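Local coordinates for protein putative cellulase CEL6 (Mycobacterium tuberculosis, PDB 1UP3) that probably hydrolyses internal beta-1,4-glucosidic bonds of cellulose, as a glycoside hydrolase family 6 endoglucanase, at residues V117-S129 with W164-V177. Sequence-based numbering, arbitrary orientation.
With BGC (beta-D-glucopyranose), chain B; BGC (beta-D-glucopyranose), chain C.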
ATOM      1  N   VAL A 117       2.565   5.470  -2.523  1.00  4.87           N
ATOM      2  CA  VAL A 117       2.997   5.621  -3.918  1.00  5.14           C
ATOM      3  C   VAL A 117       3.754   4.359  -4.373  1.00  4.87           C
ATOM      4  O   VAL A 117       4.889   4.088  -3.955  1.00  5.06           O
ATOM      5  CB  VAL A 117       3.920   6.832  -4.109  1.00  6.37           C
ATOM      6  CG1 VAL A 117       4.331   7.004  -5.571  1.00  7.00           C
ATOM      7  CG2 VAL A 117       3.285   8.091  -3.600  1.00  6.45           C
ATOM      8  N   GLU A 118       3.091   3.618  -5.254  1.00  5.08           N
ATOM      9  CA  GLU A 118       3.674   2.527  -6.035  1.00  4.53           C
ATOM     10  C   GLU A 118       4.390   1.437  -5.246  1.00  5.82           C
ATOM     11  O   GLU A 118       5.604   1.279  -5.320  1.00  5.68           O
ATOM     12  CB  GLU A 118       4.561   3.096  -7.131  1.00  4.42           C
ATOM     13  CG  GLU A 118       3.790   3.961  -8.118  1.00  4.53           C
ATOM     14  CD  GLU A 118       2.720   3.216  -8.904  1.00  4.66           C
ATOM     15  OE1 GLU A 118       2.759   1.960  -9.063  1.00  4.97           O
ATOM     16  OE2 GLU A 118       1.806   3.920  -9.416  1.00  7.20           O
ATOM     17  N   PRO A 119       3.604   0.624  -4.564  1.00  5.16           N
ATOM     18  CA  PRO A 119       4.161  -0.602  -3.933  1.00  6.20           C
ATOM     19  C   PRO A 119       5.062  -1.350  -4.919  1.00  6.34           C
ATOM     20  O   PRO A 119       4.649  -1.575  -6.049  1.00  6.33           O
ATOM     21  CB  PRO A 119       2.907  -1.439  -3.640  1.00  4.90           C
ATOM     22  CG  PRO A 119       1.871  -0.391  -3.321  1.00  5.29           C
ATOM     23  CD  PRO A 119       2.158   0.725  -4.329  1.00  5.20           C
ATOM     24  N   ASP A 120       6.262  -1.675  -4.474  1.00  6.65           N
ATOM     25  CA  ASP A 120       7.257  -2.510  -5.186  1.00  6.86           C
ATOM     26  C   ASP A 120       8.043  -1.774  -6.237  1.00  7.38           C
ATOM     27  O   ASP A 120       9.034  -2.317  -6.700  1.00  7.73           O
ATOM     28  CB  ASP A 120       6.667  -3.749  -5.870  1.00  7.17           C
ATOM     29  CG  ASP A 120       5.829  -4.621  -4.967  1.00  8.88           C
ATOM     30  OD1 ASP A 120       6.038  -4.631  -3.731  1.00  9.38           O
ATOM     31  OD2 ASP A 120       4.937  -5.363  -5.471  1.00  9.48           O
ATOM     32  N   ALA A 121       7.655  -0.557  -6.625  1.00  6.54           N
ATOM     33  CA  ALA A 121       8.278   0.020  -7.831  1.00  6.44           C
ATOM     34  C   ALA A 121       9.773   0.252  -7.651  1.00  6.71           C
ATOM     35  O   ALA A 121      10.589  -0.133  -8.506  1.00  6.82           O
ATOM     36  CB  ALA A 121       7.580   1.287  -8.261  1.00  6.59           C
ATOM     37  N   LEU A 122      10.155   0.899  -6.570  1.00  6.37           N
ATOM     38  CA  LEU A 122      11.587   1.173  -6.331  1.00  6.13           C
ATOM     39  C   LEU A 122      12.340  -0.127  -6.025  1.00  6.84           C
ATOM     40  O   LEU A 122      13.473  -0.300  -6.478  1.00  7.78           O
ATOM     41  CB  LEU A 122      11.812   2.157  -5.200  1.00  7.02           C
ATOM     42  CG  LEU A 122      11.276   3.584  -5.413  1.00  8.27           C
ATOM     43  CD1 LEU A 122      11.663   4.469  -4.242  1.00  9.73           C
ATOM     44  CD2 LEU A 122      11.799   4.171  -6.693  1.00  9.91           C
ATOM     45  N   ALA A 123      11.710  -1.027  -5.280  1.00  6.82           N
ATOM     46  CA  ALA A 123      12.406  -2.261  -4.832  1.00  8.20           C
ATOM     47  C   ALA A 123      12.621  -3.225  -5.977  1.00  9.22           C
ATOM     48  O   ALA A 123      13.634  -3.937  -5.988  1.00 10.85           O
ATOM     49  CB  ALA A 123      11.638  -2.942  -3.705  1.00  9.11           C
ATOM     50  N   MET A 124      11.685  -3.252  -6.935  1.00  8.07           N
ATOM     51  CA  MET A 124      11.709  -4.208  -8.049  1.00  9.97           C
ATOM     52  C   MET A 124      12.387  -3.636  -9.301  1.00 10.51           C
ATOM     53  O   MET A 124      12.515  -4.331 -10.299  1.00 11.01           O
ATOM     54  CB  MET A 124      10.298  -4.703  -8.386  1.00 10.61           C
ATOM     55  CG  MET A 124      10.292  -6.104  -8.998  1.00 12.26           C
ATOM     56  SD  MET A 124       8.655  -6.575  -9.568  1.00 16.14           S
ATOM     57  CE  MET A 124       7.916  -6.735  -8.080  1.00 12.80           C
ATOM     58  N   ALA A 125      12.866  -2.405  -9.222  1.00  9.33           N
ATOM     59  CA  ALA A 125      13.336  -1.681 -10.407  1.00  9.78           C
ATOM     60  C   ALA A 125      14.507  -2.365 -11.100  1.00 11.21           C
ATOM     61  O   ALA A 125      14.711  -2.129 -12.271  1.00 11.49           O
ATOM     62  CB  ALA A 125      13.659  -0.267 -10.067  1.00  9.81           C
ATOM     63  N   ASP A 126      15.249  -3.209 -10.386  1.00 11.52           N
ATOM     64  CA  ASP A 126      16.397  -3.870 -10.996  1.00 13.89           C
ATOM     65  C   ASP A 126      16.036  -4.850 -12.118  1.00 13.62           C
ATOM     66  O   ASP A 126      16.929  -5.222 -12.919  1.00 12.45           O
ATOM     67  CB  ASP A 126      17.230  -4.604  -9.954  1.00 15.51           C
ATOM     68  CG  ASP A 126      17.926  -3.670  -8.997  1.00 18.82           C
ATOM     69  OD1 ASP A 126      18.388  -2.579  -9.400  1.00 25.39           O
ATOM     70  OD2 ASP A 126      18.133  -4.042  -7.821  1.00 26.99           O
ATOM     71  N   CYS A 127      14.779  -5.281 -12.206  1.00 12.94           N
ATOM     72  CA  CYS A 127      14.312  -6.102 -13.345  1.00 14.45           C
ATOM     73  C   CYS A 127      14.358  -5.334 -14.669  1.00 13.55           C
ATOM     74  O   CYS A 127      14.345  -5.931 -15.742  1.00 14.96           O
ATOM     75  CB  CYS A 127      12.873  -6.608 -13.115  1.00 15.16           C
ATOM     76  SG  CYS A 127      11.580  -5.396 -13.517  1.00 20.07           S
ATOM     77  N   LEU A 128      14.408  -4.006 -14.597  1.00 12.33           N
ATOM     78  CA  LEU A 128      14.383  -3.154 -15.773  1.00 11.24           C
ATOM     79  C   LEU A 128      15.796  -2.873 -16.291  1.00 11.04           C
ATOM     80  O   LEU A 128      16.776  -2.942 -15.546  1.00 11.03           O
ATOM     81  CB  LEU A 128      13.720  -1.824 -15.419  1.00 11.34           C
ATOM     82  CG  LEU A 128      12.285  -1.926 -14.855  1.00 11.65           C
ATOM     83  CD1 LEU A 128      11.785  -0.554 -14.412  1.00 12.94           C
ATOM     84  CD2 LEU A 128      11.372  -2.501 -15.893  1.00 13.26           C
ATOM     85  N   SER A 129      15.896  -2.471 -17.553  1.00 10.91           N
ATOM     86  CA  SER A 129      17.160  -2.030 -18.095  1.00 12.23           C
ATOM     87  C   SER A 129      17.572  -0.720 -17.417  1.00 13.16           C
ATOM     88  O   SER A 129      16.721  -0.010 -16.845  1.00 11.81           O
ATOM     89  CB  SER A 129      16.957  -1.795 -19.592  1.00 12.63           C
ATOM     90  OG  SER A 129      16.209  -0.594 -19.757  1.00 14.02           O
ATOM     91  N   TRP A 164      14.344  -7.365   1.278  1.00  9.00           N
ATOM     92  CA  TRP A 164      14.374  -7.063  -0.146  1.00  8.60           C
ATOM     93  C   TRP A 164      15.671  -6.310  -0.420  1.00  9.60           C
ATOM     94  O   TRP A 164      16.728  -6.959  -0.481  1.00 11.10           O
ATOM     95  CB  TRP A 164      13.096  -6.345  -0.583  1.00  7.64           C
ATOM     96  CG  TRP A 164      12.827  -6.452  -2.038  1.00  8.79           C
ATOM     97  CD1 TRP A 164      13.730  -6.729  -3.044  1.00  8.81           C
ATOM     98  CD2 TRP A 164      11.559  -6.317  -2.677  1.00  7.37           C
ATOM     99  NE1 TRP A 164      13.085  -6.766  -4.260  1.00  9.92           N
ATOM    100  CE2 TRP A 164      11.757  -6.513  -4.064  1.00  8.67           C
ATOM    101  CE3 TRP A 164      10.262  -6.046  -2.214  1.00  6.65           C
ATOM    102  CZ2 TRP A 164      10.701  -6.434  -4.981  1.00  8.88           C
ATOM    103  CZ3 TRP A 164       9.238  -5.950  -3.127  1.00  7.03           C
ATOM    104  CH2 TRP A 164       9.467  -6.144  -4.487  1.00  8.04           C
ATOM    105  N   LEU A 165      15.656  -4.995  -0.622  1.00  9.88           N
ATOM    106  CA  LEU A 165      16.915  -4.251  -0.770  1.00  9.50           C
ATOM    107  C   LEU A 165      17.465  -3.939   0.608  1.00  8.54           C
ATOM    108  O   LEU A 165      16.743  -3.912   1.590  1.00  8.35           O
ATOM    109  CB  LEU A 165      16.720  -2.945  -1.550  1.00  9.78           C
ATOM    110  CG  LEU A 165      16.115  -2.984  -2.930  1.00 13.72           C
ATOM    111  CD1 LEU A 165      16.259  -1.588  -3.537  1.00 12.94           C
ATOM    112  CD2 LEU A 165      16.801  -4.034  -3.749  1.00 14.89           C
ATOM    113  N   SER A 166      18.764  -3.667   0.693  1.00  8.73           N
ATOM    114  CA  SER A 166      19.315  -3.133   1.903  1.00  9.04           C
ATOM    115  C   SER A 166      18.810  -1.725   2.227  1.00  8.09           C
ATOM    116  O   SER A 166      18.318  -1.006   1.347  1.00  9.12           O
ATOM    117  CB  SER A 166      20.831  -3.097   1.835  1.00  9.38           C
ATOM    118  OG  SER A 166      21.227  -2.037   0.991  1.00  9.53           O
ATOM    119  N   ALA A 167      18.923  -1.358   3.495  1.00  8.63           N
ATOM    120  CA  ALA A 167      18.537  -0.012   3.948  1.00  8.12           C
ATOM    121  C   ALA A 167      19.304   1.040   3.149  1.00  9.88           C
ATOM    122  O   ALA A 167      18.724   2.041   2.715  1.00  8.70           O
ATOM    123  CB  ALA A 167      18.757   0.183   5.425  1.00  7.83           C
ATOM    124  N   GLU A 168      20.592   0.797   2.917  1.00  9.71           N
ATOM    125  CA  GLU A 168      21.421   1.743   2.181  1.00 10.92           C
ATOM    126  C   GLU A 168      20.976   1.865   0.720  1.00 10.23           C
ATOM    127  O   GLU A 168      20.871   2.987   0.158  1.00 11.33           O
ATOM    128  CB  GLU A 168      22.879   1.282   2.283  1.00 11.80           C
ATOM    129  CG  GLU A 168      23.464   1.322   3.711  1.00 12.10           C
ATOM    130  CD  GLU A 168      23.134   0.132   4.677  1.00 16.96           C
ATOM    131  OE1 GLU A 168      22.400  -0.880   4.310  1.00 13.49           O
ATOM    132  OE2 GLU A 168      23.662   0.184   5.857  1.00 16.75           O
ATOM    133  N   ALA A 169      20.706   0.740   0.078  1.00  9.67           N
ATOM    134  CA  ALA A 169      20.283   0.720  -1.302  1.00  8.90           C
ATOM    135  C   ALA A 169      18.906   1.427  -1.471  1.00  9.34           C
ATOM    136  O   ALA A 169      18.723   2.246  -2.394  1.00  9.78           O
ATOM    137  CB  ALA A 169      20.222  -0.704  -1.823  1.00 10.25           C
ATOM    138  N   MET A 170      17.993   1.147  -0.561  1.00  7.86           N
ATOM    139  CA  MET A 170      16.657   1.728  -0.675  1.00  8.34           C
ATOM    140  C   MET A 170      16.718   3.217  -0.308  1.00  8.01           C
ATOM    141  O   MET A 170      16.058   4.045  -0.954  1.00  8.89           O
ATOM    142  CB  MET A 170      15.650   0.936   0.139  1.00  7.87           C
ATOM    143  CG  MET A 170      14.218   1.435  -0.007  1.00  8.96           C
ATOM    144  SD  MET A 170      13.631   1.698  -1.697  1.00 10.83           S
ATOM    145  CE  MET A 170      13.120   0.075  -2.119  1.00  9.79           C
ATOM    146  N   ALA A 171      17.509   3.598   0.688  1.00  8.12           N
ATOM    147  CA  ALA A 171      17.613   5.013   1.032  1.00  8.18           C
ATOM    148  C   ALA A 171      18.143   5.801  -0.157  1.00  8.17           C
ATOM    149  O   ALA A 171      17.721   6.934  -0.382  1.00  9.80           O
ATOM    150  CB  ALA A 171      18.514   5.219   2.242  1.00  9.05           C
ATOM    151  N   ALA A 172      19.101   5.246  -0.893  1.00  8.73           N
ATOM    152  CA  ALA A 172      19.623   5.926  -2.073  1.00 10.45           C
ATOM    153  C   ALA A 172      18.527   6.208  -3.093  1.00  9.59           C
ATOM    154  O   ALA A 172      18.467   7.316  -3.677  1.00 11.40           O
ATOM    155  CB  ALA A 172      20.732   5.131  -2.717  1.00 11.53           C
ATOM    156  N   ARG A 173      17.682   5.222  -3.341  1.00  8.41           N
ATOM    157  CA  ARG A 173      16.582   5.380  -4.279  1.00  8.53           C
ATOM    158  C   ARG A 173      15.570   6.384  -3.750  1.00  8.28           C
ATOM    159  O   ARG A 173      15.055   7.205  -4.516  1.00  8.76           O
ATOM    160  CB  ARG A 173      15.944   4.040  -4.594  1.00  9.12           C
ATOM    161  CG  ARG A 173      16.898   3.091  -5.275  1.00  9.92           C
ATOM    162  CD  ARG A 173      16.340   1.734  -5.625  1.00 12.03           C
ATOM    163  NE  ARG A 173      17.449   0.877  -6.025  1.00 13.55           N
ATOM    164  CZ  ARG A 173      17.355  -0.261  -6.664  1.00 15.33           C
ATOM    165  NH1 ARG A 173      16.187  -0.764  -7.038  1.00 11.88           N
ATOM    166  NH2 ARG A 173      18.470  -0.933  -6.927  1.00 17.48           N
ATOM    167  N   LEU A 174      15.229   6.309  -2.468  1.00  7.46           N
ATOM    168  CA  LEU A 174      14.263   7.280  -1.893  1.00  6.78           C
ATOM    169  C   LEU A 174      14.803   8.702  -1.987  1.00  7.73           C
ATOM    170  O   LEU A 174      14.058   9.636  -2.289  1.00  8.18           O
ATOM    171  CB  LEU A 174      13.998   6.933  -0.427  1.00  7.11           C
ATOM    172  CG  LEU A 174      13.135   5.685  -0.225  1.00  7.60           C
ATOM    173  CD1 LEU A 174      13.192   5.259   1.238  1.00  8.91           C
ATOM    174  CD2 LEU A 174      11.681   5.944  -0.596  1.00  8.36           C
ATOM    175  N   ASN A 175      16.105   8.863  -1.741  1.00  8.41           N
ATOM    176  CA  ASN A 175      16.704  10.189  -1.807  1.00 10.07           C
ATOM    177  C   ASN A 175      16.645  10.707  -3.234  1.00 11.90           C
ATOM    178  O   ASN A 175      16.335  11.884  -3.432  1.00 12.62           O
ATOM    179  CB  ASN A 175      18.117  10.187  -1.209  1.00 10.50           C
ATOM    180  CG  ASN A 175      18.088  10.132   0.308  1.00 11.66           C
ATOM    181  OD1 ASN A 175      17.155  10.667   0.967  1.00 12.54           O
ATOM    182  ND2 ASN A 175      19.102   9.494   0.889  1.00 11.70           N
ATOM    183  N   ASP A 176      16.898   9.841  -4.206  1.00 11.98           N
ATOM    184  CA  ASP A 176      16.807  10.207  -5.616  1.00 14.25           C
ATOM    185  C   ASP A 176      15.424  10.642  -6.066  1.00 13.79           C
ATOM    186  O   ASP A 176      15.321  11.447  -6.987  1.00 13.82           O
ATOM    187  CB  ASP A 176      17.223   9.057  -6.510  1.00 15.85           C
ATOM    188  CG  ASP A 176      17.370   9.491  -7.972  1.00 22.64           C
ATOM    189  OD1 ASP A 176      18.242  10.352  -8.235  1.00 29.08           O
ATOM    190  OD2 ASP A 176      16.652   9.067  -8.921  1.00 31.04           O
ATOM    191  N   VAL A 177      14.355  10.118  -5.460  1.00 11.07           N
ATOM    192  CA  VAL A 177      13.011  10.491  -5.922  1.00 10.87           C
ATOM    193  C   VAL A 177      12.400  11.605  -5.073  1.00 12.12           C
ATOM    194  O   VAL A 177      11.245  11.917  -5.217  1.00 13.12           O
ATOM    195  CB  VAL A 177      12.050   9.257  -6.026  1.00 10.23           C
ATOM    196  CG1 VAL A 177      12.620   8.189  -6.952  1.00 11.59           C
ATOM    197  CG2 VAL A 177      11.744   8.715  -4.614  1.00 10.48           C
TER
HETATM  198  C2  BGC B   4       6.325  -9.768  -5.586  1.00 10.07           C
HETATM  199  C3  BGC B   4       5.229  -8.713  -5.589  1.00 10.22           C
HETATM  200  C4  BGC B   4       4.684  -8.500  -4.177  1.00  8.66           C
HETATM  201  C5  BGC B   4       5.872  -8.244  -3.224  1.00  6.00           C
HETATM  202  C6  BGC B   4       5.417  -8.183  -1.760  1.00  6.77           C
HETATM  203  C1  BGC B   4       7.407  -9.396  -4.566  1.00  9.85           C
HETATM  204  O2  BGC B   4       6.867  -9.967  -6.905  1.00 13.03           O
HETATM  205  O3  BGC B   4       4.182  -9.044  -6.487  1.00 10.65           O
HETATM  206  O4  BGC B   4       3.768  -7.402  -4.106  1.00  9.94           O
HETATM  207  O5  BGC B   4       6.833  -9.285  -3.287  1.00  8.49           O
HETATM  208  O6  BGC B   4       6.504  -7.869  -0.911  1.00  7.16           O
HETATM  209  C2  BGC C   3      11.218 -10.341  -2.098  1.00 12.19           C
HETATM  210  C3  BGC C   3       9.792 -10.452  -2.582  1.00  9.87           C
HETATM  211  C4  BGC C   3       9.624  -9.996  -4.037  1.00  9.10           C
HETATM  212  C5  BGC C   3      10.701 -10.626  -4.956  1.00 11.18           C
HETATM  213  C6  BGC C   3      10.667  -9.993  -6.350  1.00 15.87           C
HETATM  214  C1  BGC C   3      12.128 -11.005  -3.120  1.00 11.69           C
HETATM  215  O2  BGC C   3      11.317 -10.956  -0.819  1.00 11.64           O
HETATM  216  O3  BGC C   3       8.935  -9.731  -1.691  1.00  9.31           O
HETATM  217  O4  BGC C   3       8.396 -10.407  -4.520  1.00 10.13           O
HETATM  218  O5  BGC C   3      11.937 -10.362  -4.371  1.00 15.14           O
HETATM  219  O6  BGC C   3      11.592 -10.713  -7.161  1.00 21.22           O
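Ala-123 CB sits over the centre of the Trp-164 six-membered ring, 3.5 Å from its centroid and 10° off the normal, a CH-pi contact in the substrate cleft of the distorted seven-stranded parallel alpha/beta barrel of glycoside hydrolase family 6. The opposite indole face carries the glucose of chain C, whose C4 lies 3.8 Å above the plane toward the rim: a sugar-aromatic platform backed by a methyl group. A chi1 of -159° sets Trp-164 CG anti to its backbone N and lays the indole between Ala-123 and the sugar. Asp-120 OD1 lies at the ring edge, 3.5 Å from Trp-164 CZ3, its carboxylate turned 53° from the indole, while Asp-120 OD2 accepts the O4 hydroxyl of the chain B glucose at 2.7 Å; Asp-120 N is hydrogen-bonded to Asp-158 OD2. Met-124, bent at chi3, sets its CE at the same indole's edge and 3.6 Å from O2 of that sugar, so Asp-120 and Met-124, four residues apart, and Trp-164 from the other segment meet the glycan together.

Behind this platform, the short helical segment 121-127 packs on helix 167-176. Met-170, folded at chi2 and chi3, brings its CE to Ala-123 CB and Leu-122 CB. Leu-122 spreads its two methyls, CD1 onto Leu-174 CD2 and CD2 onto Val-177 CG1, in a buried apolar layer completed by Val-157 and by Phe-137 of helix 130-147.

Toward the outside, extended Arg-173 bridges Leu-122 and Asp-126, near the start and the end of the helical segment, with Leu-165 CD1 above one guanidinium face. Its NH2 makes a salt bridge to Asp-126 OD1 at 3.0 Å, the two flat groups nearly perpendicular; Arg-133 shares this carboxylate oxygen. Arg-173 NH1 donates in the guanidinium plane to Leu-122 O at 2.8 Å, almost head-on to the carbonyl.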